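Local coordinates for CHAD domain protein (Streptomyces chartreusis, PDB 6RN5) that probably binds polyphosphate through the basic surface of its all-helical CHAD domain and also binds copper ions, at residues S78-W84 with V217-A223; P90-V95 with S200-I206; Q31-F35 with L62-A66; R67-A71 with L286-E292. All coordinates share one frame; numbering follows the deposited sequence.

Contact 1 (S78-W84 with V217-A223)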
loop_
_atom_site.group_PDB
_atom_site.type_symbol
_atom_site.label_atom_id
_atom_site.label_comp_id
_atom_site.label_asym_id
_atom_site.label_seq_id
_atom_site.Cartn_x
_atom_site.Cartn_y
_atom_site.Cartn_z
ATOM N N SER A 78 -2.705 30.898 33.813
ATOM C CA SER A 78 -3.524 31.668 34.766
ATOM C C SER A 78 -2.793 31.921 36.070
ATOM O O SER A 78 -3.161 32.818 36.780
ATOM C CB SER A 78 -4.859 30.960 35.046
ATOM O OG SER A 78 -4.645 29.623 35.424
ATOM N N LEU A 79 -1.770 31.130 36.406
ATOM C CA LEU A 79 -1.009 31.365 37.645
ATOM C C LEU A 79 0.228 32.262 37.481
ATOM O O LEU A 79 0.952 32.445 38.427
ATOM C CB LEU A 79 -0.612 30.027 38.291
ATOM C CG LEU A 79 -1.849 29.202 38.688
ATOM C CD1 LEU A 79 -1.394 28.009 39.468
ATOM C CD2 LEU A 79 -2.823 30.007 39.531
ATOM N N LEU A 80 0.424 32.858 36.304
ATOM C CA LEU A 80 1.664 33.554 35.955
ATOM C C LEU A 80 1.301 34.901 35.326
ATOM O O LEU A 80 0.247 35.050 34.793
ATOM C CB LEU A 80 2.464 32.699 34.958
ATOM C CG LEU A 80 2.886 31.297 35.426
ATOM C CD1 LEU A 80 3.191 30.303 34.300
ATOM C CD2 LEU A 80 4.111 31.397 36.292
ATOM N N ASP A 81 2.183 35.875 35.390
ATOM C CA ASP A 81 1.986 37.161 34.691
ATOM C C ASP A 81 1.709 36.985 33.208
ATOM O O ASP A 81 2.520 36.392 32.474
ATOM C CB ASP A 81 3.226 38.009 34.882
ATOM C CG ASP A 81 3.112 39.370 34.245
ATOM O OD1 ASP A 81 3.128 39.521 33.001
ATOM O OD2 ASP A 81 3.060 40.310 35.018
ATOM N N THR A 82 0.576 37.524 32.754
ATOM C CA THR A 82 0.113 37.261 31.421
ATOM C C THR A 82 1.066 37.795 30.347
ATOM O O THR A 82 1.402 37.046 29.411
ATOM C CB THR A 82 -1.316 37.798 31.219
ATOM O OG1 THR A 82 -2.194 37.014 32.004
ATOM C CG2 THR A 82 -1.782 37.643 29.797
ATOM N N ASP A 83 1.471 39.066 30.473
ATOM C CA ASP A 83 2.385 39.710 29.514
ATOM C C ASP A 83 3.676 38.911 29.436
ATOM O O ASP A 83 4.119 38.549 28.351
ATOM C CB ASP A 83 2.743 41.147 29.914
ATOM C CG ASP A 83 1.562 42.091 29.871
ATOM O OD1 ASP A 83 0.608 41.848 29.113
ATOM O OD2 ASP A 83 1.599 43.086 30.619
ATOM N N TRP A 84 4.265 38.622 30.589
ATOM C CA TRP A 84 5.461 37.796 30.608
ATOM C C TRP A 84 5.262 36.472 29.814
ATOM O O TRP A 84 6.025 36.184 28.901
ATOM C CB TRP A 84 5.877 37.576 32.039
ATOM C CG TRP A 84 7.063 36.697 32.183
ATOM C CD1 TRP A 84 8.395 37.060 32.111
ATOM C CD2 TRP A 84 7.043 35.303 32.487
ATOM N NE1 TRP A 84 9.193 35.952 32.326
ATOM C CE2 TRP A 84 8.385 34.871 32.574
ATOM C CE3 TRP A 84 6.012 34.364 32.672
ATOM C CZ2 TRP A 84 8.718 33.551 32.812
ATOM C CZ3 TRP A 84 6.350 33.062 32.927
ATOM C CH2 TRP A 84 7.704 32.662 33.000
ATOM N N VAL A 217 10.240 33.262 39.471
ATOM C CA VAL A 217 9.076 32.905 38.678
ATOM C C VAL A 217 7.986 33.944 38.944
ATOM O O VAL A 217 7.623 34.139 40.083
ATOM C CB VAL A 217 8.599 31.534 39.110
ATOM C CG1 VAL A 217 7.421 31.093 38.275
ATOM C CG2 VAL A 217 9.766 30.523 39.045
ATOM N N PRO A 218 7.440 34.587 37.905
ATOM C CA PRO A 218 6.376 35.598 38.132
ATOM C C PRO A 218 4.996 35.009 38.362
ATOM O O PRO A 218 4.099 35.120 37.516
ATOM C CB PRO A 218 6.424 36.436 36.843
ATOM C CG PRO A 218 6.885 35.457 35.806
ATOM C CD PRO A 218 7.866 34.556 36.489
ATOM N N LEU A 219 4.846 34.339 39.499
ATOM C CA LEU A 219 3.551 33.843 39.936
ATOM C C LEU A 219 2.581 34.973 40.179
ATOM O O LEU A 219 2.948 35.975 40.766
ATOM C CB LEU A 219 3.707 33.073 41.238
ATOM C CG LEU A 219 4.497 31.741 41.175
ATOM C CD1 LEU A 219 4.603 31.108 42.544
ATOM C CD2 LEU A 219 3.930 30.729 40.186
ATOM N N THR A 220 1.319 34.806 39.807
ATOM C CA THR A 220 0.276 35.787 40.214
ATOM C C THR A 220 0.088 35.776 41.745
ATOM O O THR A 220 0.474 34.812 42.394
ATOM C CB THR A 220 -1.102 35.484 39.578
ATOM O OG1 THR A 220 -1.518 34.161 39.950
ATOM C CG2 THR A 220 -1.032 35.602 38.088
ATOM N N PRO A 221 -0.552 36.819 42.323
ATOM C CA PRO A 221 -0.668 36.871 43.794
ATOM C C PRO A 221 -1.216 35.613 44.457
ATOM O O PRO A 221 -0.679 35.168 45.456
ATOM C CB PRO A 221 -1.625 38.061 44.031
ATOM C CG PRO A 221 -1.401 38.961 42.866
ATOM C CD PRO A 221 -1.060 38.061 41.694
ATOM N N ALA A 222 -2.260 35.031 43.889
ATOM C CA ALA A 222 -2.944 33.897 44.518
ATOM C C ALA A 222 -2.257 32.556 44.266
ATOM O O ALA A 222 -2.644 31.557 44.875
ATOM C CB ALA A 222 -4.395 33.831 44.025
ATOM N N ALA A 223 -1.239 32.529 43.399
ATOM C CA ALA A 223 -0.725 31.258 42.846
ATOM C C ALA A 223 -0.140 30.339 43.885
ATOM O O ALA A 223 -0.345 29.123 43.813
ATOM C CB ALA A 223 0.307 31.510 41.758
#

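Contact 2 (P90-V95 with S200-I206)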
loop_
_atom_site.group_PDB
_atom_site.type_symbol
_atom_site.label_atom_id
_atom_site.label_comp_id
_atom_site.label_asym_id
_atom_site.label_seq_id
_atom_site.Cartn_x
_atom_site.Cartn_y
_atom_site.Cartn_z
ATOM N N PRO A 90 6.182 32.641 22.177
ATOM C CA PRO A 90 6.653 32.617 20.774
ATOM C C PRO A 90 8.175 32.637 20.650
ATOM O O PRO A 90 8.718 32.051 19.727
ATOM C CB PRO A 90 6.074 33.909 20.186
ATOM C CG PRO A 90 5.905 34.822 21.363
ATOM C CD PRO A 90 5.500 33.916 22.494
ATOM N N GLU A 91 8.862 33.269 21.598
ATOM C CA GLU A 91 10.310 33.324 21.531
ATOM C C GLU A 91 10.861 31.961 21.808
ATOM O O GLU A 91 11.728 31.480 21.103
ATOM C CB GLU A 91 10.848 34.350 22.504
ATOM C CG GLU A 91 10.573 35.768 22.086
ATOM C CD GLU A 91 11.024 36.024 20.653
ATOM O OE1 GLU A 91 12.224 36.266 20.379
ATOM O OE2 GLU A 91 10.171 35.963 19.775
ATOM N N LEU A 92 10.324 31.312 22.831
ATOM C CA LEU A 92 10.661 29.932 23.104
ATOM C C LEU A 92 10.309 28.988 21.953
ATOM O O LEU A 92 11.056 28.057 21.666
ATOM C CB LEU A 92 9.944 29.469 24.362
ATOM C CG LEU A 92 10.475 30.076 25.664
ATOM C CD1 LEU A 92 9.498 29.855 26.804
ATOM C CD2 LEU A 92 11.862 29.501 25.980
ATOM N N ALA A 93 9.167 29.226 21.319
ATOM C CA ALA A 93 8.762 28.441 20.148
ATOM C C ALA A 93 9.751 28.660 18.988
ATOM O O ALA A 93 10.189 27.700 18.310
ATOM C CB ALA A 93 7.355 28.833 19.717
ATOM N N TRP A 94 10.094 29.924 18.758
ATOM C CA TRP A 94 11.119 30.227 17.779
ATOM C C TRP A 94 12.416 29.443 18.124
ATOM O O TRP A 94 13.036 28.852 17.271
ATOM C CB TRP A 94 11.340 31.731 17.666
ATOM C CG TRP A 94 12.534 32.053 16.818
ATOM C CD1 TRP A 94 12.619 31.965 15.458
ATOM C CD2 TRP A 94 13.825 32.490 17.275
ATOM N NE1 TRP A 94 13.894 32.283 15.046
ATOM C CE2 TRP A 94 14.646 32.631 16.137
ATOM C CE3 TRP A 94 14.369 32.759 18.532
ATOM C CZ2 TRP A 94 15.987 33.041 16.226
ATOM C CZ3 TRP A 94 15.692 33.168 18.620
ATOM C CH2 TRP A 94 16.485 33.307 17.484
ATOM N N VAL A 95 12.794 29.376 19.383
ATOM C CA VAL A 95 14.030 28.688 19.715
ATOM C C VAL A 95 13.932 27.191 19.427
ATOM O O VAL A 95 14.863 26.586 18.846
ATOM C CB VAL A 95 14.412 28.873 21.200
ATOM C CG1 VAL A 95 15.533 27.905 21.592
ATOM C CG2 VAL A 95 14.806 30.323 21.502
ATOM N N SER A 200 22.532 35.260 17.787
ATOM C CA SER A 200 21.790 36.498 17.509
ATOM C C SER A 200 21.339 37.185 18.767
ATOM O O SER A 200 21.286 36.588 19.839
ATOM C CB SER A 200 20.525 36.229 16.657
ATOM O OG SER A 200 19.610 35.386 17.348
ATOM N N SER A 201 20.960 38.441 18.612
ATOM C CA SER A 201 20.554 39.222 19.731
ATOM C C SER A 201 19.147 38.756 20.150
ATOM O O SER A 201 18.816 38.755 21.315
ATOM C CB SER A 201 20.649 40.707 19.376
ATOM O OG SER A 201 19.550 41.020 18.580
ATOM N N ARG A 202 18.372 38.236 19.215
ATOM C CA ARG A 202 17.068 37.673 19.555
ATOM C C ARG A 202 17.203 36.511 20.490
ATOM O O ARG A 202 16.516 36.425 21.486
ATOM C CB ARG A 202 16.353 37.179 18.320
ATOM C CG ARG A 202 14.867 36.999 18.566
ATOM C CD ARG A 202 14.219 36.372 17.347
ATOM N NE ARG A 202 12.867 35.942 17.624
ATOM C CZ ARG A 202 12.036 35.376 16.744
ATOM N NH1 ARG A 202 12.402 35.152 15.489
ATOM N NH2 ARG A 202 10.816 35.035 17.128
ATOM N N PHE A 203 18.101 35.606 20.161
ATOM C CA PHE A 203 18.331 34.494 21.017
ATOM C C PHE A 203 18.845 34.888 22.383
ATOM O O PHE A 203 18.432 34.331 23.381
ATOM C CB PHE A 203 19.336 33.549 20.408
ATOM C CG PHE A 203 19.576 32.331 21.240
ATOM C CD1 PHE A 203 18.770 31.217 21.103
ATOM C CD2 PHE A 203 20.588 32.290 22.143
ATOM C CE1 PHE A 203 18.975 30.084 21.884
ATOM C CE2 PHE A 203 20.814 31.153 22.911
ATOM C CZ PHE A 203 19.998 30.058 22.783
ATOM N N HIS A 204 19.810 35.783 22.420
ATOM C CA HIS A 204 20.366 36.245 23.685
ATOM C C HIS A 204 19.293 36.834 24.621
ATOM O O HIS A 204 19.319 36.599 25.817
ATOM C CB HIS A 204 21.454 37.276 23.379
ATOM C CG HIS A 204 21.976 37.993 24.572
ATOM N ND1 HIS A 204 22.885 37.420 25.450
ATOM C CD2 HIS A 204 21.737 39.251 25.031
ATOM C CE1 HIS A 204 23.179 38.298 26.396
ATOM N NE2 HIS A 204 22.516 39.423 26.147
ATOM N N ALA A 205 18.347 37.589 24.069
ATOM C CA ALA A 205 17.337 38.223 24.888
ATOM C C ALA A 205 16.464 37.141 25.537
ATOM O O ALA A 205 16.175 37.223 26.735
ATOM C CB ALA A 205 16.466 39.144 24.036
ATOM N N ILE A 206 16.042 36.140 24.745
ATOM C CA ILE A 206 15.173 35.128 25.295
ATOM C C ILE A 206 15.963 34.257 26.261
ATOM O O ILE A 206 15.456 33.944 27.320
ATOM C CB ILE A 206 14.401 34.301 24.250
ATOM C CG1 ILE A 206 13.526 33.254 24.934
ATOM C CG2 ILE A 206 15.344 33.588 23.291
ATOM C CD1 ILE A 206 12.469 33.818 25.866
HETATM O O HOH W 1 14.068 37.124 21.905
#

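Contact 3 (Q31-F35 with L62-A66). With SO4 (sulfate ion), chain I; SO4 (sulfate ion), chain G.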
loop_
_atom_site.group_PDB
_atom_site.type_symbol
_atom_site.label_atom_id
_atom_site.label_comp_id
_atom_site.label_asym_id
_atom_site.label_seq_id
_atom_site.Cartn_x
_atom_site.Cartn_y
_atom_site.Cartn_z
ATOM N N GLN A 31 13.642 23.528 34.895
ATOM C CA GLN A 31 13.758 23.553 33.428
ATOM C C GLN A 31 14.623 24.695 32.908
ATOM O O GLN A 31 15.470 24.474 32.046
ATOM C CB GLN A 31 12.375 23.587 32.777
ATOM C CG GLN A 31 11.623 22.290 33.032
ATOM C CD GLN A 31 12.368 21.073 32.500
ATOM O OE1 GLN A 31 12.837 21.071 31.357
ATOM N NE2 GLN A 31 12.457 20.031 33.304
ATOM N N ALA A 32 14.405 25.900 33.431
ATOM C CA ALA A 32 15.233 27.028 33.117
ATOM C C ALA A 32 16.708 26.740 33.347
ATOM O O ALA A 32 17.561 27.125 32.524
ATOM C CB ALA A 32 14.824 28.211 33.944
ATOM N N THR A 33 17.002 26.100 34.471
ATOM C CA THR A 33 18.366 25.699 34.808
ATOM C C THR A 33 18.915 24.645 33.848
ATOM O O THR A 33 20.057 24.754 33.446
ATOM C CB THR A 33 18.428 25.179 36.243
ATOM O OG1 THR A 33 18.082 26.252 37.080
ATOM C CG2 THR A 33 19.830 24.695 36.655
ATOM N N GLU A 34 18.133 23.619 33.506
ATOM C CA GLU A 34 18.520 22.696 32.418
ATOM C C GLU A 34 18.816 23.393 31.101
ATOM O O GLU A 34 19.740 23.008 30.426
ATOM C CB GLU A 34 17.462 21.628 32.135
ATOM C CG GLU A 34 17.343 20.599 33.253
ATOM C CD GLU A 34 18.695 19.992 33.651
ATOM O OE1 GLU A 34 19.341 19.369 32.774
ATOM O OE2 GLU A 34 19.110 20.143 34.830
ATOM N N PHE A 35 17.993 24.366 30.710
ATOM C CA PHE A 35 18.263 25.162 29.512
ATOM C C PHE A 35 19.606 25.902 29.595
ATOM O O PHE A 35 20.337 25.968 28.612
ATOM C CB PHE A 35 17.138 26.182 29.300
ATOM C CG PHE A 35 17.259 26.972 28.036
ATOM C CD1 PHE A 35 17.952 28.154 28.016
ATOM C CD2 PHE A 35 16.669 26.528 26.871
ATOM C CE1 PHE A 35 18.055 28.911 26.861
ATOM C CE2 PHE A 35 16.746 27.271 25.695
ATOM C CZ PHE A 35 17.436 28.478 25.693
ATOM N N LEU A 62 18.439 21.649 24.962
ATOM C CA LEU A 62 17.844 22.976 24.819
ATOM C C LEU A 62 16.421 22.875 24.281
ATOM O O LEU A 62 15.540 23.599 24.744
ATOM C CB LEU A 62 18.666 23.854 23.884
ATOM C CG LEU A 62 19.932 24.450 24.423
ATOM C CD1 LEU A 62 20.693 25.001 23.232
ATOM C CD2 LEU A 62 19.686 25.556 25.461
ATOM N N ARG A 63 16.192 21.998 23.299
ATOM C CA ARG A 63 14.825 21.790 22.782
ATOM C C ARG A 63 13.852 21.249 23.818
ATOM O O ARG A 63 12.704 21.712 23.926
ATOM C CB ARG A 63 14.777 20.797 21.607
ATOM C CG ARG A 63 15.495 21.231 20.363
ATOM C CD ARG A 63 15.021 20.433 19.161
ATOM N NE ARG A 63 15.328 19.002 19.132
ATOM C CZ ARG A 63 16.525 18.477 18.837
ATOM N NH1 ARG A 63 17.593 19.235 18.610
ATOM N NH2 ARG A 63 16.671 17.165 18.806
ATOM N N ARG A 64 14.307 20.226 24.531
ATOM C CA ARG A 64 13.482 19.517 25.481
ATOM C C ARG A 64 13.066 20.429 26.595
ATOM O O ARG A 64 11.935 20.295 27.072
ATOM C CB ARG A 64 14.193 18.289 26.028
ATOM C CG ARG A 64 14.386 17.221 24.961
ATOM C CD ARG A 64 14.987 15.952 25.491
ATOM N NE ARG A 64 13.979 15.199 26.224
ATOM C CZ ARG A 64 14.067 14.820 27.501
ATOM N NH1 ARG A 64 15.135 15.065 28.247
ATOM N NH2 ARG A 64 13.085 14.143 28.033
ATOM N N SER A 65 13.945 21.353 27.011
ATOM C CA SER A 65 13.627 22.236 28.110
ATOM C C SER A 65 12.811 23.440 27.641
ATOM O O SER A 65 11.878 23.834 28.302
ATOM C CB SER A 65 14.893 22.668 28.854
ATOM O OG SER A 65 15.814 23.321 27.983
ATOM N N ALA A 66 13.180 24.024 26.508
ATOM C CA ALA A 66 12.411 25.108 25.921
ATOM C C ALA A 66 10.965 24.718 25.734
ATOM O O ALA A 66 10.068 25.479 26.060
ATOM C CB ALA A 66 12.998 25.532 24.597
HETATM S S SO4 I . 13.431 15.714 19.936
HETATM O O1 SO4 I . 13.441 17.181 19.835
HETATM O O2 SO4 I . 13.258 15.326 21.380
HETATM O O3 SO4 I . 14.719 15.157 19.523
HETATM O O4 SO4 I . 12.330 15.165 19.169
HETATM S S SO4 G . 10.060 14.515 25.418
HETATM O O1 SO4 G . 10.868 15.718 25.462
HETATM O O2 SO4 G . 10.248 13.823 26.715
HETATM O O3 SO4 G . 10.479 13.628 24.328
HETATM O O4 SO4 G . 8.659 14.923 25.141
#

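Contact 4 (R67-A71 with L286-E292). With SO4 (sulfate ion), chain G; SO4 (sulfate ion), chain I.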
loop_
_atom_site.group_PDB
_atom_site.type_symbol
_atom_site.label_atom_id
_atom_site.label_comp_id
_atom_site.label_asym_id
_atom_site.label_seq_id
_atom_site.Cartn_x
_atom_site.Cartn_y
_atom_site.Cartn_z
ATOM N N ARG A 67 10.755 23.529 25.195
ATOM C CA ARG A 67 9.411 23.035 24.944
ATOM C C ARG A 67 8.635 22.847 26.248
ATOM O O ARG A 67 7.419 23.043 26.313
ATOM C CB ARG A 67 9.473 21.644 24.308
ATOM C CG ARG A 67 9.825 21.603 22.859
ATOM C CD ARG A 67 9.390 20.249 22.311
ATOM N NE ARG A 67 9.962 19.077 22.988
ATOM C CZ ARG A 67 10.877 18.277 22.428
ATOM N NH1 ARG A 67 11.320 17.210 23.051
ATOM N NH2 ARG A 67 11.367 18.548 21.215
ATOM N N ARG A 68 9.321 22.355 27.274
ATOM C CA ARG A 68 8.634 22.248 28.565
ATOM C C ARG A 68 8.241 23.587 29.175
ATOM O O ARG A 68 7.226 23.676 29.844
ATOM C CB ARG A 68 9.433 21.454 29.576
ATOM C CG ARG A 68 9.428 19.996 29.272
ATOM C CD ARG A 68 10.581 19.246 29.954
ATOM N NE ARG A 68 10.268 17.839 29.939
ATOM C CZ ARG A 68 10.466 17.028 28.915
ATOM N NH1 ARG A 68 11.001 17.462 27.791
ATOM N NH2 ARG A 68 10.134 15.748 29.019
ATOM N N ILE A 69 9.080 24.596 29.015
ATOM C CA ILE A 69 8.794 25.880 29.609
ATOM C C ILE A 69 7.605 26.494 28.850
ATOM O O ILE A 69 6.645 27.002 29.452
ATOM C CB ILE A 69 10.037 26.759 29.533
ATOM C CG1 ILE A 69 11.120 26.182 30.438
ATOM C CG2 ILE A 69 9.731 28.166 29.943
ATOM C CD1 ILE A 69 12.477 26.870 30.308
ATOM N N SER A 70 7.658 26.378 27.530
ATOM C CA SER A 70 6.657 26.938 26.688
ATOM C C SER A 70 5.301 26.282 26.993
ATOM O O SER A 70 4.276 26.969 27.137
ATOM C CB SER A 70 7.089 26.793 25.221
ATOM O OG SER A 70 6.280 27.598 24.420
ATOM N N ALA A 71 5.304 24.966 27.154
ATOM C CA ALA A 71 4.087 24.241 27.530
ATOM C C ALA A 71 3.518 24.696 28.871
ATOM O O ALA A 71 2.309 24.906 29.030
ATOM C CB ALA A 71 4.348 22.735 27.576
ATOM N N LEU A 286 1.355 18.561 25.652
ATOM C CA LEU A 286 0.944 19.504 26.684
ATOM C C LEU A 286 0.544 18.775 27.944
ATOM O O LEU A 286 0.924 19.186 29.036
ATOM C CB LEU A 286 -0.192 20.418 26.172
ATOM C CG LEU A 286 0.317 21.439 25.134
ATOM C CD1 LEU A 286 -0.796 22.266 24.427
ATOM C CD2 LEU A 286 1.273 22.384 25.825
ATOM N N HIS A 287 -0.221 17.700 27.779
ATOM C CA HIS A 287 -0.699 16.876 28.898
ATOM C C HIS A 287 0.495 16.179 29.598
ATOM O O HIS A 287 0.583 16.151 30.780
ATOM C CB HIS A 287 -1.757 15.852 28.363
ATOM C CG HIS A 287 -2.151 14.795 29.342
ATOM N ND1 HIS A 287 -2.703 15.082 30.575
ATOM C CD2 HIS A 287 -2.108 13.442 29.254
ATOM C CE1 HIS A 287 -2.975 13.951 31.203
ATOM N NE2 HIS A 287 -2.627 12.940 30.421
ATOM N N ARG A 288 1.461 15.704 28.846
ATOM C CA ARG A 288 2.582 14.995 29.469
ATOM C C ARG A 288 3.361 15.916 30.359
ATOM O O ARG A 288 3.673 15.571 31.484
ATOM C CB ARG A 288 3.478 14.366 28.401
ATOM C CG ARG A 288 2.985 12.972 27.955
ATOM C CD ARG A 288 4.223 12.055 27.794
ATOM N NE ARG A 288 5.009 12.647 26.742
ATOM C CZ ARG A 288 6.253 13.105 26.778
ATOM N NH1 ARG A 288 7.059 12.958 27.816
ATOM N NH2 ARG A 288 6.710 13.664 25.667
ATOM N N TYR A 289 3.568 17.129 29.883
ATOM C CA TYR A 289 4.399 18.096 30.576
ATOM C C TYR A 289 3.691 18.713 31.740
ATOM O O TYR A 289 4.343 19.165 32.662
ATOM C CB TYR A 289 4.854 19.201 29.615
ATOM C CG TYR A 289 5.726 18.748 28.472
ATOM C CD1 TYR A 289 6.431 17.543 28.520
ATOM C CD2 TYR A 289 5.907 19.567 27.361
ATOM C CE1 TYR A 289 7.270 17.171 27.485
ATOM C CE2 TYR A 289 6.728 19.196 26.330
ATOM C CZ TYR A 289 7.414 18.001 26.380
ATOM O OH TYR A 289 8.239 17.618 25.302
ATOM N N ALA A 290 2.361 18.738 31.686
ATOM C CA ALA A 290 1.545 19.157 32.821
ATOM C C ALA A 290 1.630 18.133 33.958
ATOM O O ALA A 290 1.782 18.512 35.135
ATOM C CB ALA A 290 0.078 19.378 32.378
ATOM N N ARG A 291 1.480 16.851 33.627
ATOM C CA ARG A 291 1.745 15.783 34.594
ATOM C C ARG A 291 3.129 15.970 35.234
ATOM O O ARG A 291 3.256 15.824 36.437
ATOM C CB ARG A 291 1.641 14.391 33.947
ATOM C CG ARG A 291 0.194 13.982 33.681
ATOM C CD ARG A 291 0.049 12.666 32.903
ATOM N NE ARG A 291 0.181 11.453 33.732
ATOM C CZ ARG A 291 1.209 10.593 33.704
ATOM N NH1 ARG A 291 2.257 10.748 32.883
ATOM N NH2 ARG A 291 1.193 9.548 34.510
ATOM N N GLU A 292 4.160 16.278 34.436
ATOM C CA GLU A 292 5.504 16.577 34.990
ATOM C C GLU A 292 5.465 17.767 35.978
ATOM O O GLU A 292 6.019 17.699 37.066
ATOM C CB GLU A 292 6.495 16.911 33.873
ATOM C CG GLU A 292 6.880 15.738 32.986
ATOM C CD GLU A 292 8.129 16.009 32.182
ATOM O OE1 GLU A 292 8.785 17.071 32.364
ATOM O OE2 GLU A 292 8.487 15.140 31.363
HETATM S S SO4 G . 10.060 14.515 25.418
HETATM O O1 SO4 G . 10.868 15.718 25.462
HETATM O O2 SO4 G . 10.248 13.823 26.715
HETATM O O3 SO4 G . 10.479 13.628 24.328
HETATM O O4 SO4 G . 8.659 14.923 25.141
HETATM S S SO4 I . 13.431 15.714 19.936
HETATM O O1 SO4 I . 13.441 17.181 19.835
HETATM O O2 SO4 I . 13.258 15.326 21.380
HETATM O O3 SO4 I . 14.719 15.157 19.523
HETATM O O4 SO4 I . 12.330 15.165 19.169
HETATM O O HOH W 2 1.800 21.599 29.840
#

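Contact 1 (S78-W84 with V217-A223)
The backbones of 78-84 and 217-223 meet in a single beta bridge, Leu-80 beside Leu-219 with CA atoms 4.4 Å apart, in a chain that is mostly helix. The bridge ties the link between helices 56-75 and 82-120 to the loop that follows helix 201-213 in the CHAD fold. Two backbone bonds close it: Thr-220 N gives to Leu-79 O at 2.8 Å, and Asp-81 N gives to Pro-218 O at 3.0 Å. Pro-218 is the centre of an inverse gamma turn, and its ring is brought against Trp-84. With CG of Trp-84 anti to the backbone N (chi1 178°), the indole lies under the proline, whose CG sits 3.4 Å from the centroid of the six-membered ring of Trp-84, a CH-pi contact over the face. Were Trp-84 an alanine, the Pro-218 ring would probably lose the flat surface it rests on, and a gap would open beside Leu-73. Further along, Leu-80 CD2 touches Val-217 CG1 and Leu-219 CD2, while Leu-79 CB lies on Ala-223 CB; Leu-79 also touches Leu-24 of helix 21-42 and Leu-231 of helix 229-244. Asp-81 N-caps helix 82-120: its OD1 accepts from Trp-84 N at 2.8 Å, almost straight at 176° and on the anti side of the carboxylate.

Contact 2 (P90-V95 with S200-I206)
Ser-200, next to the rim of the Trp-94 indole, is the N-cap of helix 201-213: its OG accepts from Phe-203 N at 3.2 Å and is also bonded to Ala-197 O, and lies near the ring plane at Trp-94 CH2. Arg-202 makes the largest single contribution. Its chain runs extended from CG to NE, with CG anti to the backbone N (chi1 -162°), and reaches across to helix 82-120. There the guanidinium lies flat on the Trp-94 indole, planes 11° apart, as a cation-pi stack with CZ 3.5 Å from the centroid of the five-membered ring of Trp-94; CD of Arg-202 covers the six-membered ring. The edge of the same guanidinium grips Glu-91 side-on, NE to OE1 at 2.8 Å, on the syn lone pair, and NH2 to OE2 at 2.9 Å, syn but tilted from the carboxylate plane. Stack and salt bridge together fix the rotation of the guanidinium, and a water joins Glu-91 OE1 to the backbone O of Arg-202. Phe-203 follows, its CB near Trp-94 CZ3 and its CD1 against Val-95 CG2. Ile-206 then packs CD1 on Glu-91 CB and CG2 on Val-95 CG2, both 3.8 Å. Segments 90-95 and 201-206 cross at -123°, axes 10.2 Å apart; Leu-92 also rests on Ile-69 of helix 56-75, and Trp-94 and Phe-203 reach helix 170-198.

Contact 3 (Q31-F35 with L62-A66)
Helices 21-42 and 56-75 form an antiparallel pair within the CHAD helical bundle, and Phe-35 and Leu-62 meet where 31-35 and 62-66 pack closely, axes 8.6 Å apart at 158°. Leu-62 CD2 lies over one face of the Phe-35 ring, 3.5 Å from its centroid and 15° off the normal, a CH-pi contact. Phe-35 holds CG anti to its N (chi1 -175°), which lays the ring alongside helix 56-75, where Ala-66 CB also approaches CE2. Ser-65 sits at the close crossing: OG is 3.4 Å from Phe-35 CB and near the ring plane, but its hydrogen bond goes back along its helix to Ala-61 O. Gln-31 bends at chi2 and lays OE1 3.5 Å from Ser-65 CA. On helix 56-75, Arg-63 and Arg-64 are turned to two sulfate ions. Arg-63 gives NE to O1 of one sulfate at 2.7 Å and NH2 to its O3, while Arg-64 binds the other through NE to O1 and NH2 to O2. The chemistry is two-sided: Phe-35, Leu-62 and Ala-66 make an apolar join, with Ser-65 and Gln-31 beside them, while the arginines of 62-66 present N-H edges to tetrahedral anions, consistent with a site suited to the phosphates of a polyphosphate.

Contact 4 (R67-A71 with L286-E292)
Charge pairing leads: Arg-68 grips Glu-292 side-on, NE to OE1 at 2.9 Å and NH2 to OE2 at 2.9 Å, both on the syn side with the two planes 33° apart. Glu-292 OE1 also takes a bond from Tyr-27 OH of helix 21-42, which fixes the carboxylate further. Among ring contacts, the extended Arg-68 chain passes over Tyr-289, CG lying 3.8 Å from the ring centroid and 3° off its normal. Arg-67 meets the same tyrosine differently: its NE gives to Tyr-289 OH at 3.2 Å, guanidinium and ring nearly coplanar. Apolar packing fills the far end, where Ala-71 CB touches Tyr-289 CD2 at the ring edge and Leu-286 CD2 at 3.6 Å. Two sulfates bind here, one of them bridging the two helices. This first sulfate takes O1 bonds from NH1 of both Arg-67 and Arg-68, an O2 bond from Arg-68 NH2 and an O4 bond from Tyr-289 OH at 2.7 Å, with Arg-288 NH2 also close to O4; the second is held by Arg-67 NH1 and NH2. If Arg-68 were a leucine, the carboxylate of Glu-292 would probably lose its charged mate and the first sulfate two of its donors. Segments 67-71 and 286-292, crossing at -88°, thus gather arginines round tetrahedral anions, consistent with a basic surface that could bind polyphosphate, as in other CHAD proteins.

How the contacts relate
Helix 56-75 is the common element of contacts 3 and 4, whose centres lie about 12 Å apart: one part of it packs on helix 21-42, the next on helix 274-295, and arginines from both parts share the same two sulfates. Gln-31 joins them physically, its OE1 3.2 Å from Arg-68 CD. Contact 2 touches both: Leu-92 CD1 of helix 82-120 meets Ile-69 CG2 at 3.6 Å, and Phe-203 CZ of helix 201-213 lies 4.2 Å from Phe-35 CZ. It also includes His-204 of the carbonate pocket. Contact 1 shares helix 82-120 with contact 2 but stands apart, its centre about 17 Å from that of contact 4; the copper ligands belong to none of the four.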